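Local coordinates for protein adenosine kinase, putative (Trypanosoma brucei, PDB 3OTX) that probably transfers phosphate from ATP to adenosine, and to related nucleosides, with magnesium as cofactor, making AMP for purine salvage, at residues D51-M56 with A126-G131; T87-I92 with S148-S153. The protein carries 1 engineered substitution. One frame throughout, in Å; residues are numbered along the deposited sequence.

Contact 1 of 2, residues D51-M56 with A126-G131; sequences DDIEKM and AVCITG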
# COMPACT_ATOMS: atom_id res chain seq x y z
N ASP A 51 20.59 -1.97 -13.80
CA ASP A 51 21.56 -1.42 -14.76
C ASP A 51 20.97 -1.41 -16.16
O ASP A 51 21.14 -0.45 -16.89
CB ASP A 51 22.86 -2.22 -14.76
CG ASP A 51 23.59 -2.15 -13.44
OD1 ASP A 51 23.30 -1.26 -12.62
OD2 ASP A 51 24.47 -3.00 -13.22
N ASP A 52 20.24 -2.48 -16.49
CA ASP A 52 19.62 -2.66 -17.81
C ASP A 52 18.50 -1.62 -18.05
O ASP A 52 18.50 -0.94 -19.07
CB ASP A 52 19.08 -4.09 -17.87
CG ASP A 52 18.83 -4.58 -19.27
OD1 ASP A 52 18.58 -3.76 -20.18
OD2 ASP A 52 18.85 -5.81 -19.45
N ILE A 53 17.59 -1.48 -17.09
CA ILE A 53 16.48 -0.52 -17.22
C ILE A 53 16.98 0.92 -17.25
O ILE A 53 16.38 1.77 -17.93
CB ILE A 53 15.42 -0.69 -16.11
CG1 ILE A 53 15.02 -2.15 -15.97
CG2 ILE A 53 14.18 0.14 -16.42
CD1 ILE A 53 14.23 -2.42 -14.73
N GLU A 54 18.06 1.20 -16.52
CA GLU A 54 18.62 2.55 -16.43
C GLU A 54 19.33 2.96 -17.71
O GLU A 54 19.36 4.14 -18.04
CB GLU A 54 19.57 2.67 -15.24
CG GLU A 54 18.84 2.78 -13.89
CD GLU A 54 19.73 2.49 -12.69
OE1 GLU A 54 20.96 2.73 -12.75
OE2 GLU A 54 19.20 2.01 -11.68
N LYS A 55 19.89 1.98 -18.42
CA LYS A 55 20.56 2.18 -19.70
C LYS A 55 19.57 2.48 -20.83
O LYS A 55 19.97 2.64 -21.98
CB LYS A 55 21.40 0.95 -20.05
CG LYS A 55 22.91 1.15 -19.96
CD LYS A 55 23.47 1.05 -18.55
CE LYS A 55 24.81 1.77 -18.48
NZ LYS A 55 25.65 1.36 -17.32
N MET A 56 18.29 2.57 -20.51
CA MET A 56 17.24 2.76 -21.52
C MET A 56 16.91 4.23 -21.78
O MET A 56 17.30 5.10 -20.98
CB MET A 56 15.98 2.02 -21.11
CG MET A 56 16.23 0.59 -20.76
SD MET A 56 14.74 -0.39 -20.72
CE MET A 56 14.47 -0.56 -22.48
N ALA A 126 12.03 -1.51 -9.62
CA ALA A 126 12.00 -1.45 -11.10
C ALA A 126 10.53 -1.57 -11.51
O ALA A 126 9.84 -2.50 -11.13
CB ALA A 126 12.84 -2.55 -11.71
N VAL A 127 10.03 -0.61 -12.29
CA VAL A 127 8.64 -0.62 -12.73
C VAL A 127 8.70 -0.83 -14.24
O VAL A 127 9.07 0.09 -15.00
CB VAL A 127 7.93 0.69 -12.36
CG1 VAL A 127 6.49 0.67 -12.87
CG2 VAL A 127 7.92 0.88 -10.83
N CYS A 128 8.45 -2.06 -14.67
CA CYS A 128 8.64 -2.45 -16.07
C CYS A 128 7.27 -2.43 -16.76
O CYS A 128 6.38 -3.20 -16.40
CB CYS A 128 9.29 -3.83 -16.17
SG CYS A 128 10.73 -4.04 -15.11
N ILE A 129 7.10 -1.50 -17.71
CA ILE A 129 5.79 -1.22 -18.29
C ILE A 129 5.75 -1.90 -19.66
O ILE A 129 6.60 -1.67 -20.51
CB ILE A 129 5.52 0.32 -18.44
CG1 ILE A 129 5.64 1.02 -17.08
CG2 ILE A 129 4.15 0.58 -19.05
CD1 ILE A 129 5.62 2.55 -17.17
N THR A 130 4.77 -2.77 -19.83
CA THR A 130 4.54 -3.43 -21.11
C THR A 130 3.08 -3.18 -21.40
O THR A 130 2.18 -3.85 -20.87
CB THR A 130 4.81 -4.95 -21.02
OG1 THR A 130 4.04 -5.51 -19.96
CG2 THR A 130 6.29 -5.21 -20.76
N GLY A 131 2.85 -2.14 -22.21
CA GLY A 131 1.51 -1.76 -22.62
C GLY A 131 0.71 -1.27 -21.45
O GLY A 131 1.05 -0.27 -20.83

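Contact 2 of 2, residues T87-I92 with S148-S153; sequences TYVGCI and SEHMRS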
# COMPACT_ATOMS: atom_id res chain seq x y z
N THR A 87 1.65 10.43 9.52
CA THR A 87 3.05 10.18 9.82
C THR A 87 3.42 8.87 9.14
O THR A 87 2.66 7.93 9.18
CB THR A 87 3.27 10.00 11.33
OG1 THR A 87 2.94 11.22 11.98
CG2 THR A 87 4.71 9.66 11.63
N TYR A 88 4.56 8.86 8.46
CA TYR A 88 5.04 7.68 7.73
C TYR A 88 6.32 7.20 8.40
O TYR A 88 7.20 8.01 8.75
CB TYR A 88 5.36 8.07 6.27
CG TYR A 88 5.95 6.97 5.47
CD1 TYR A 88 5.13 6.13 4.72
CD2 TYR A 88 7.33 6.77 5.40
CE1 TYR A 88 5.68 5.05 3.94
CE2 TYR A 88 7.89 5.74 4.65
CZ TYR A 88 7.06 4.89 3.91
OH TYR A 88 7.61 3.87 3.15
N VAL A 89 6.40 5.89 8.57
CA VAL A 89 7.59 5.24 9.12
C VAL A 89 8.16 4.23 8.12
O VAL A 89 7.42 3.39 7.58
CB VAL A 89 7.29 4.57 10.50
CG1 VAL A 89 8.44 3.70 11.02
CG2 VAL A 89 7.03 5.66 11.52
N GLY A 90 9.47 4.30 7.90
CA GLY A 90 10.22 3.32 7.14
C GLY A 90 11.69 3.65 7.28
O GLY A 90 12.06 4.54 8.05
N CYS A 91 12.56 2.94 6.54
CA CYS A 91 13.98 3.10 6.71
C CYS A 91 14.59 3.43 5.34
O CYS A 91 14.28 2.77 4.34
CB CYS A 91 14.58 1.83 7.32
SG CYS A 91 16.36 1.94 7.67
N ILE A 92 15.45 4.44 5.34
CA ILE A 92 16.16 4.88 4.15
C ILE A 92 17.63 5.04 4.49
O ILE A 92 18.02 4.89 5.67
CB ILE A 92 15.67 6.25 3.63
CG1 ILE A 92 15.79 7.36 4.72
CG2 ILE A 92 14.23 6.18 3.12
CD1 ILE A 92 15.49 8.78 4.23
N SER A 148 14.15 -2.59 15.42
CA SER A 148 13.34 -2.51 16.60
C SER A 148 13.73 -1.29 17.41
O SER A 148 12.87 -0.67 18.01
CB SER A 148 13.51 -3.78 17.43
OG SER A 148 13.09 -4.90 16.67
N GLU A 149 15.02 -0.91 17.35
CA GLU A 149 15.46 0.30 18.06
C GLU A 149 14.67 1.51 17.53
O GLU A 149 14.14 2.34 18.30
CB GLU A 149 16.96 0.55 17.90
CG GLU A 149 17.88 -0.43 18.64
CD GLU A 149 17.68 -1.91 18.26
OE1 GLU A 149 17.49 -2.26 17.06
OE2 GLU A 149 17.74 -2.75 19.19
N HIS A 150 14.54 1.59 16.21
CA HIS A 150 13.79 2.71 15.65
C HIS A 150 12.32 2.64 16.05
O HIS A 150 11.69 3.65 16.35
CB HIS A 150 13.92 2.74 14.12
CG HIS A 150 13.27 3.95 13.50
ND1 HIS A 150 13.77 5.22 13.67
CD2 HIS A 150 12.12 4.08 12.79
CE1 HIS A 150 12.98 6.09 13.07
NE2 HIS A 150 11.97 5.43 12.53
N MET A 151 11.74 1.44 16.02
CA MET A 151 10.33 1.27 16.41
C MET A 151 10.03 1.73 17.86
O MET A 151 8.90 2.12 18.14
CB MET A 151 9.89 -0.18 16.25
CG MET A 151 9.86 -0.67 14.79
SD MET A 151 8.81 0.33 13.69
CE MET A 151 7.21 0.14 14.46
N ARG A 152 11.04 1.71 18.72
CA ARG A 152 10.86 2.08 20.14
C ARG A 152 11.36 3.49 20.39
O ARG A 152 11.35 3.95 21.54
CB ARG A 152 11.64 1.11 21.06
CG ARG A 152 11.11 -0.30 21.04
CD ARG A 152 11.75 -1.16 22.11
NE ARG A 152 13.18 -1.30 21.90
CZ ARG A 152 13.76 -2.37 21.36
NH1 ARG A 152 13.03 -3.42 21.00
NH2 ARG A 152 15.07 -2.39 21.21
N SER A 153 11.83 4.17 19.33
CA SER A 153 12.39 5.51 19.44
C SER A 153 11.30 6.53 19.77
O SER A 153 10.14 6.31 19.42
CB SER A 153 13.13 5.91 18.16
OG SER A 153 12.23 6.13 17.09

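Contact 1 of 2, residues D51-M56 with A126-G131
Apolar contact carries the whole of this interface, and a single methyl, CD1 of Ile53, makes it. Between helix and strand, CD1 of Ile53 meets CB of Ala126 at 3.3 Å, methyl against methyl and closer than ordinary van der Waals packing, while SG of Cys128 lies 3.9 Å from the same CD1 carbon. The isoleucine reaches this far because CG1 sits beside the backbone N, opposite the carbonyl carbon (chi1 -49°), and the branch then runs out extended (chi2 167°), carrying CD1 up against Ala126 and Cys128. The CB of Val127, between them, turns away. No hydrogen bond crosses between the segments; on the helix, Asp52 OD2 forms a salt bridge with Lys31 and a hydrogen bond with the hydroxyl of Tyr32. Strand 122-130 is held by backbone bonds to strands 17-23 and 133-141 of the smaller sheet, the lid of the PfkB (ribokinase-like) fold. The side chain of Ala126 lies about 8 Å from that of Asp19, an adenosine-binding residue, so the packing is near the nucleoside site but not in it. Within these two segments Ile53 alone bridges helix and strand; it also rests on Ala22 of strand 17-23, and Phe28 of helix 26-31 touches both Ile53 and Cys128.

Contact 2 of 2, residues T87-I92 with S148-S153
Val89, on strand 86-89 of the larger sheet beside strand 10-13, pushes one methyl towards two residues of helix 148-151, a worked case of rotamers deciding which atoms meet. With CG1 anti to the backbone N (chi1 172°), that branch of the valine comes to 4.1 Å from CD2 of His150, arriving at the edge of the imidazole and near its plane, not over a face. The histidine approaches from the opposite direction, its ring carried out by a chi1 of -174°. Met151 is turned at all three torsions, each close to -60°, and curls back until SD lies 4.3 Å from Val89 CG1. Ser153 OG donates to His150 O at 2.6 Å, in the carbonyl plane on a lone pair, and Ser153 N binds the same oxygen; OG also lies above one face of the His150 ring, towards its rim. Ser153 sits, besides, at the N-cap position of helix 154-162. NE2, the ring atom next to CD2, hydrogen-bonds to the carbonyl of Ala113 in strand 111-116. The chemistry is thus divided: carbon and sulfur make the contact with Val89, while the imidazole's polar bond goes to a neighbouring strand and probably fixes the ring's rotation.

Of the four segments, 51-56 on helix 49-54 comes first, then the 87-92 strand region, before strand 122-130 returns to the helix and contact 1 closes a loop of 69 intervening residues. That loop already contains the first half of contact 2, which closes only when the chain reaches 148-153, after 55 residues of its own. The two loops therefore cross. Contact 1 ties a helix to the five-stranded sheet, whereas contact 2 ties a short helix to the ten-stranded sheet of this ribokinase-like, PfkB-family chain. The contact centres lie about 30 Å apart and the two do not touch; they are linked by sequence, because the chain alternates between the two sheets.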